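PDB 6GAQ: flavodoxin from Bacillus cereus, which binds flavin mononucleotide and probably serves as a low-potential electron donor to partner redox enzymes. Local coordinates for residues 9-22 with 53-66. Numbering follows the deposited sequence.
With FMN (flavin mononucleotide), chain C.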
loop_
_atom_site.group_PDB
_atom_site.type_symbol
_atom_site.label_atom_id
_atom_site.label_comp_id
_atom_site.label_asym_id
_atom_site.label_seq_id
_atom_site.Cartn_x
_atom_site.Cartn_y
_atom_site.Cartn_z
ATOM N N ALA A 9 13.554 13.089 -0.876
ATOM C CA ALA A 9 12.378 12.228 -0.830
ATOM C C ALA A 9 12.701 10.848 -1.392
ATOM O O ALA A 9 13.452 10.725 -2.361
ATOM C CB ALA A 9 11.226 12.860 -1.594
ATOM N N LYS A 10 12.131 9.807 -0.786
ATOM C CA LYS A 10 12.446 8.446 -1.202
ATOM C C LYS A 10 11.207 7.567 -1.323
ATOM O O LYS A 10 10.709 7.346 -2.431
ATOM C CB LYS A 10 13.441 7.812 -0.231
ATOM C CG LYS A 10 14.490 6.979 -0.931
ATOM C CD LYS A 10 15.635 6.631 -0.012
ATOM C CE LYS A 10 16.720 5.922 -0.786
ATOM N NZ LYS A 10 16.151 4.984 -1.795
ATOM N N ILE A 11 10.714 7.045 -0.203
ATOM C CA ILE A 11 9.615 6.088 -0.197
ATOM C C ILE A 11 8.397 6.728 0.453
ATOM O O ILE A 11 8.505 7.376 1.501
ATOM C CB ILE A 11 10.004 4.784 0.527
ATOM C CG1 ILE A 11 11.186 4.119 -0.181
ATOM C CG2 ILE A 11 8.822 3.828 0.582
ATOM C CD1 ILE A 11 11.558 2.764 0.383
ATOM N N LEU A 12 7.237 6.546 -0.176
ATOM C CA LEU A 12 5.975 7.076 0.318
ATOM C C LEU A 12 5.025 5.930 0.636
ATOM O O LEU A 12 4.895 4.982 -0.147
ATOM C CB LEU A 12 5.333 8.017 -0.707
ATOM C CG LEU A 12 3.807 8.139 -0.688
ATOM C CD1 LEU A 12 3.340 8.968 0.500
ATOM C CD2 LEU A 12 3.299 8.731 -1.993
ATOM N N ILE A 13 4.362 6.024 1.785
ATOM C CA ILE A 13 3.358 5.053 2.204
ATOM C C ILE A 13 2.029 5.796 2.279
ATOM O O ILE A 13 1.773 6.535 3.238
ATOM C CB ILE A 13 3.704 4.394 3.544
ATOM C CG1 ILE A 13 5.055 3.683 3.456
ATOM C CG2 ILE A 13 2.615 3.413 3.950
ATOM C CD1 ILE A 13 5.544 3.145 4.779
ATOM N N ALA A 14 1.185 5.610 1.269
ATOM C CA ALA A 14 -0.153 6.187 1.240
ATOM C C ALA A 14 -1.160 5.089 1.555
ATOM O O ALA A 14 -1.216 4.075 0.852
ATOM C CB ALA A 14 -0.450 6.823 -0.119
ATOM N N TYR A 15 -1.948 5.286 2.609
ATOM C CA TYR A 15 -2.846 4.252 3.097
ATOM C C TYR A 15 -4.254 4.799 3.282
ATOM O O TYR A 15 -4.449 5.979 3.586
ATOM C CB TYR A 15 -2.343 3.648 4.421
ATOM C CG TYR A 15 -2.451 4.571 5.615
ATOM C CD1 TYR A 15 -3.573 4.551 6.437
ATOM C CD2 TYR A 15 -1.427 5.455 5.928
ATOM C CE1 TYR A 15 -3.675 5.391 7.529
ATOM C CE2 TYR A 15 -1.520 6.299 7.019
ATOM C CZ TYR A 15 -2.645 6.263 7.817
ATOM O OH TYR A 15 -2.743 7.100 8.904
ATOM N N ALA A 16 -5.234 3.916 3.097
ATOM C CA ALA A 16 -6.637 4.196 3.383
ATOM C C ALA A 16 -7.067 3.274 4.515
ATOM O O ALA A 16 -7.086 2.049 4.351
ATOM C CB ALA A 16 -7.507 3.988 2.147
ATOM N N SER A 17 -7.404 3.856 5.663
ATOM C CA SER A 17 -7.802 3.080 6.827
ATOM C C SER A 17 -9.007 3.728 7.487
ATOM O O SER A 17 -9.057 4.951 7.645
ATOM C CB SER A 17 -6.656 2.955 7.837
ATOM O OG SER A 17 -7.055 2.189 8.960
ATOM N N MET A 18 -9.974 2.899 7.870
ATOM C CA MET A 18 -11.180 3.348 8.555
ATOM C C MET A 18 -11.235 2.920 10.012
ATOM O O MET A 18 -11.598 3.726 10.872
ATOM C CB MET A 18 -12.424 2.829 7.825
ATOM C CG MET A 18 -13.731 3.061 8.568
ATOM S SD MET A 18 -15.171 2.553 7.609
ATOM C CE MET A 18 -16.443 2.567 8.870
ATOM N N SER A 19 -10.873 1.674 10.315
ATOM C CA SER A 19 -10.896 1.169 11.680
ATOM C C SER A 19 -9.505 0.953 12.263
ATOM O O SER A 19 -9.393 0.457 13.389
ATOM C CB SER A 19 -11.697 -0.139 11.749
ATOM O OG SER A 19 -11.087 -1.160 10.982
ATOM N N GLY A 20 -8.446 1.303 11.533
ATOM C CA GLY A 20 -7.101 1.307 12.070
ATOM C C GLY A 20 -6.245 0.109 11.711
ATOM O O GLY A 20 -5.040 0.132 11.990
ATOM N N ASN A 21 -6.820 -0.932 11.103
ATOM C CA ASN A 21 -6.039 -2.128 10.800
ATOM C C ASN A 21 -4.992 -1.848 9.727
ATOM O O ASN A 21 -3.813 -2.181 9.897
ATOM C CB ASN A 21 -6.962 -3.267 10.368
ATOM C CG ASN A 21 -8.031 -3.572 11.398
ATOM O OD1 ASN A 21 -7.799 -3.462 12.602
ATOM N ND2 ASN A 21 -9.212 -3.959 10.929
ATOM N N THR A 22 -5.404 -1.240 8.613
ATOM C CA THR A 22 -4.448 -0.897 7.563
ATOM C C THR A 22 -3.448 0.142 8.053
ATOM O O THR A 22 -2.264 0.093 7.697
ATOM C CB THR A 22 -5.185 -0.386 6.323
ATOM O OG1 THR A 22 -6.272 -1.267 6.014
ATOM C CG2 THR A 22 -4.241 -0.315 5.131
ATOM N N LEU A 53 3.064 11.573 -6.017
ATOM C CA LEU A 53 3.843 10.339 -6.016
ATOM C C LEU A 53 5.133 10.448 -6.817
ATOM O O LEU A 53 6.063 9.672 -6.576
ATOM C CB LEU A 53 3.000 9.183 -6.560
ATOM C CG LEU A 53 2.115 8.400 -5.584
ATOM C CD1 LEU A 53 1.032 9.281 -4.976
ATOM C CD2 LEU A 53 1.497 7.201 -6.284
ATOM N N LEU A 54 5.217 11.391 -7.756
ATOM C CA LEU A 54 6.357 11.458 -8.662
ATOM C C LEU A 54 7.607 12.043 -8.017
ATOM O O LEU A 54 8.684 11.968 -8.618
ATOM C CB LEU A 54 5.980 12.267 -9.899
ATOM C CG LEU A 54 4.660 11.827 -10.537
ATOM C CD1 LEU A 54 4.270 12.732 -11.696
ATOM C CD2 LEU A 54 4.769 10.379 -10.986
ATOM N N ALA A 55 7.497 12.617 -6.818
ATOM C CA ALA A 55 8.676 13.101 -6.113
ATOM C C ALA A 55 9.470 11.975 -5.466
ATOM O O ALA A 55 10.630 12.186 -5.098
ATOM C CB ALA A 55 8.273 14.121 -5.047
ATOM N N TYR A 56 8.880 10.792 -5.336
ATOM C CA TYR A 56 9.472 9.685 -4.603
ATOM C C TYR A 56 10.161 8.704 -5.544
ATOM O O TYR A 56 9.870 8.640 -6.741
ATOM C CB TYR A 56 8.402 8.954 -3.788
ATOM C CG TYR A 56 7.755 9.808 -2.727
ATOM C CD1 TYR A 56 8.325 9.934 -1.467
ATOM C CD2 TYR A 56 6.573 10.493 -2.984
ATOM C CE1 TYR A 56 7.738 10.716 -0.491
ATOM C CE2 TYR A 56 5.977 11.278 -2.013
ATOM C CZ TYR A 56 6.564 11.385 -0.769
ATOM O OH TYR A 56 5.976 12.165 0.201
ATOM N N ASP A 57 11.094 7.938 -4.979
ATOM C CA ASP A 57 11.694 6.815 -5.687
ATOM C C ASP A 57 10.904 5.529 -5.493
ATOM O O ASP A 57 10.851 4.696 -6.405
ATOM C CB ASP A 57 13.138 6.605 -5.223
ATOM C CG ASP A 57 13.924 7.900 -5.156
ATOM O OD1 ASP A 57 14.091 8.440 -4.042
ATOM O OD2 ASP A 57 14.377 8.377 -6.218
ATOM N N GLY A 58 10.293 5.356 -4.328
ATOM C CA GLY A 58 9.427 4.222 -4.082
ATOM C C GLY A 58 8.099 4.676 -3.521
ATOM O O GLY A 58 7.999 5.705 -2.852
ATOM N N ILE A 59 7.061 3.895 -3.815
ATOM C CA ILE A 59 5.701 4.205 -3.389
ATOM C C ILE A 59 5.026 2.914 -2.950
ATOM O O ILE A 59 4.993 1.939 -3.706
ATOM C CB ILE A 59 4.881 4.877 -4.509
ATOM C CG1 ILE A 59 5.500 6.219 -4.905
ATOM C CG2 ILE A 59 3.436 5.059 -4.070
ATOM C CD1 ILE A 59 5.487 6.476 -6.394
ATOM N N ILE A 60 4.484 2.905 -1.736
ATOM C CA ILE A 60 3.769 1.749 -1.205
ATOM C C ILE A 60 2.350 2.190 -0.884
ATOM O O ILE A 60 2.135 3.007 0.023
ATOM C CB ILE A 60 4.456 1.159 0.033
ATOM C CG1 ILE A 60 5.916 0.823 -0.272
ATOM C CG2 ILE A 60 3.720 -0.085 0.500
ATOM C CD1 ILE A 60 6.632 0.147 0.877
ATOM N N LEU A 61 1.381 1.657 -1.619
ATOM C CA LEU A 61 -0.021 1.943 -1.368
ATOM C C LEU A 61 -0.615 0.890 -0.442
ATOM O O LEU A 61 -0.157 -0.255 -0.392
ATOM C CB LEU A 61 -0.814 1.993 -2.676
ATOM C CG LEU A 61 -0.325 2.960 -3.756
ATOM C CD1 LEU A 61 -1.303 2.999 -4.919
ATOM C CD2 LEU A 61 -0.115 4.353 -3.182
ATOM N N GLY A 62 -1.645 1.291 0.296
ATOM C CA GLY A 62 -2.325 0.387 1.201
ATOM C C GLY A 62 -3.785 0.745 1.376
ATOM O O GLY A 62 -4.127 1.924 1.499
ATOM N N SER A 63 -4.659 -0.256 1.386
ATOM C CA SER A 63 -6.084 0.011 1.509
ATOM C C SER A 63 -6.795 -1.234 2.011
ATOM O O SER A 63 -6.418 -2.360 1.677
ATOM C CB SER A 63 -6.689 0.457 0.173
ATOM O OG SER A 63 -8.098 0.299 0.174
ATOM N N TYR A 64 -7.826 -1.014 2.820
ATOM C CA TYR A 64 -8.726 -2.090 3.190
ATOM C C TYR A 64 -9.745 -2.315 2.079
ATOM O O TYR A 64 -9.916 -1.490 1.178
ATOM C CB TYR A 64 -9.430 -1.779 4.513
ATOM C CG TYR A 64 -10.371 -0.592 4.472
ATOM C CD1 TYR A 64 -9.884 0.710 4.451
ATOM C CD2 TYR A 64 -11.747 -0.773 4.470
ATOM C CE1 TYR A 64 -10.742 1.795 4.421
ATOM C CE2 TYR A 64 -12.610 0.306 4.439
ATOM C CZ TYR A 64 -12.104 1.586 4.417
ATOM O OH TYR A 64 -12.964 2.660 4.386
ATOM N N THR A 65 -10.417 -3.459 2.140
ATOM C CA THR A 65 -11.422 -3.819 1.151
ATOM C C THR A 65 -12.813 -3.640 1.743
ATOM O O THR A 65 -13.072 -4.044 2.880
ATOM C CB THR A 65 -11.236 -5.262 0.676
ATOM O OG1 THR A 65 -9.910 -5.429 0.159
ATOM C CG2 THR A 65 -12.234 -5.590 -0.420
ATOM N N TRP A 66 -13.704 -3.023 0.970
ATOM C CA TRP A 66 -15.067 -2.777 1.398
ATOM C C TRP A 66 -16.017 -3.740 0.681
ATOM O O TRP A 66 -15.583 -4.757 0.120
ATOM C CB TRP A 66 -15.415 -1.304 1.161
ATOM C CG TRP A 66 -16.447 -0.767 2.114
ATOM C CD1 TRP A 66 -17.609 -0.134 1.785
ATOM C CD2 TRP A 66 -16.410 -0.816 3.548
ATOM N NE1 TRP A 66 -18.298 0.215 2.922
ATOM C CE2 TRP A 66 -17.583 -0.191 4.017
ATOM C CE3 TRP A 66 -15.500 -1.327 4.481
ATOM C CZ2 TRP A 66 -17.869 -0.064 5.376
ATOM C CZ3 TRP A 66 -15.785 -1.196 5.828
ATOM C CH2 TRP A 66 -16.961 -0.571 6.263
HETATM N N1 FMN C . -12.712 -7.652 3.565
HETATM C C2 FMN C . -12.327 -8.274 2.394
HETATM O O2 FMN C . -11.230 -8.825 2.324
HETATM N N3 FMN C . -13.169 -8.278 1.300
HETATM C C4 FMN C . -14.401 -7.660 1.371
HETATM O O4 FMN C . -15.150 -7.663 0.395
HETATM C C4A FMN C . -14.791 -7.034 2.549
HETATM N N5 FMN C . -16.022 -6.416 2.623
HETATM C C5A FMN C . -16.409 -5.795 3.792
HETATM C C6 FMN C . -17.650 -5.173 3.862
HETATM C C7 FMN C . -18.049 -4.546 5.036
HETATM C C7M FMN C . -19.389 -3.877 5.107
HETATM C C8 FMN C . -17.203 -4.541 6.141
HETATM C C8M FMN C . -17.627 -3.865 7.411
HETATM C C9 FMN C . -15.961 -5.162 6.069
HETATM C C9A FMN C . -15.560 -5.791 4.895
HETATM N N10 FMN C . -14.322 -6.401 4.819
HETATM C C10 FMN C . -13.941 -7.031 3.648
HETATM C "C1'" FMN C . -13.406 -6.418 6.011
HETATM C "C2'" FMN C . -12.462 -5.225 6.117
HETATM O "O2'" FMN C . -11.660 -5.129 4.962
HETATM C "C3'" FMN C . -11.586 -5.434 7.350
HETATM O "O3'" FMN C . -12.356 -5.212 8.511
HETATM C "C4'" FMN C . -10.341 -4.550 7.382
HETATM O "O4'" FMN C . -9.412 -5.108 8.284
HETATM C "C5'" FMN C . -10.636 -3.115 7.808
HETATM O "O5'" FMN C . -9.425 -2.391 7.758
HETATM P P FMN C . -9.280 -0.920 8.401
HETATM O O1P FMN C . -9.161 -1.059 9.898
HETATM O O2P FMN C . -8.038 -0.255 7.862
HETATM O O3P FMN C . -10.495 -0.088 8.068
#
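L12 presses on the ring of Y56 where strand 11-16 runs alongside strand 58-63. Its CB stands over the ring centre, 3.3 Å from the Y56 centroid and 1° off the normal, a CH-pi contact. With CG anti to the backbone N (chi1 152°), the side chain continues across that ring: CG lies 4.0 Å from Y56 CE2, CD1 reaches toward Y56 OH, and CD2 fits between Y56 CE2 and L53 CD1, 3.8 Å from the latter. The parallel backbones are joined by hydrogen bonds running from G58 N–K10 O to A16 N–G62 O; I60 N meets L12 O at 2.6 Å. Residues 17-22, the phosphate-binding loop of the flavodoxin fold, turn to the FMN phosphate, while residues 64-66 line the ribityl chain and flavin. T22 grips O2P through both N and OG1, the latter at 2.7 Å, and S17 OG joins them, while M18 N and S19 N hold O3P, which lies over one face of the Y64 ring. M18 SD sits obliquely 4.5 Å from the centroid of the W66 six-membered ring, whose face meets the flavin. Strand 11-16 is flanked by strands 40-44 and 58-63, and I11 and I60 pack on L33 of helix 21-35.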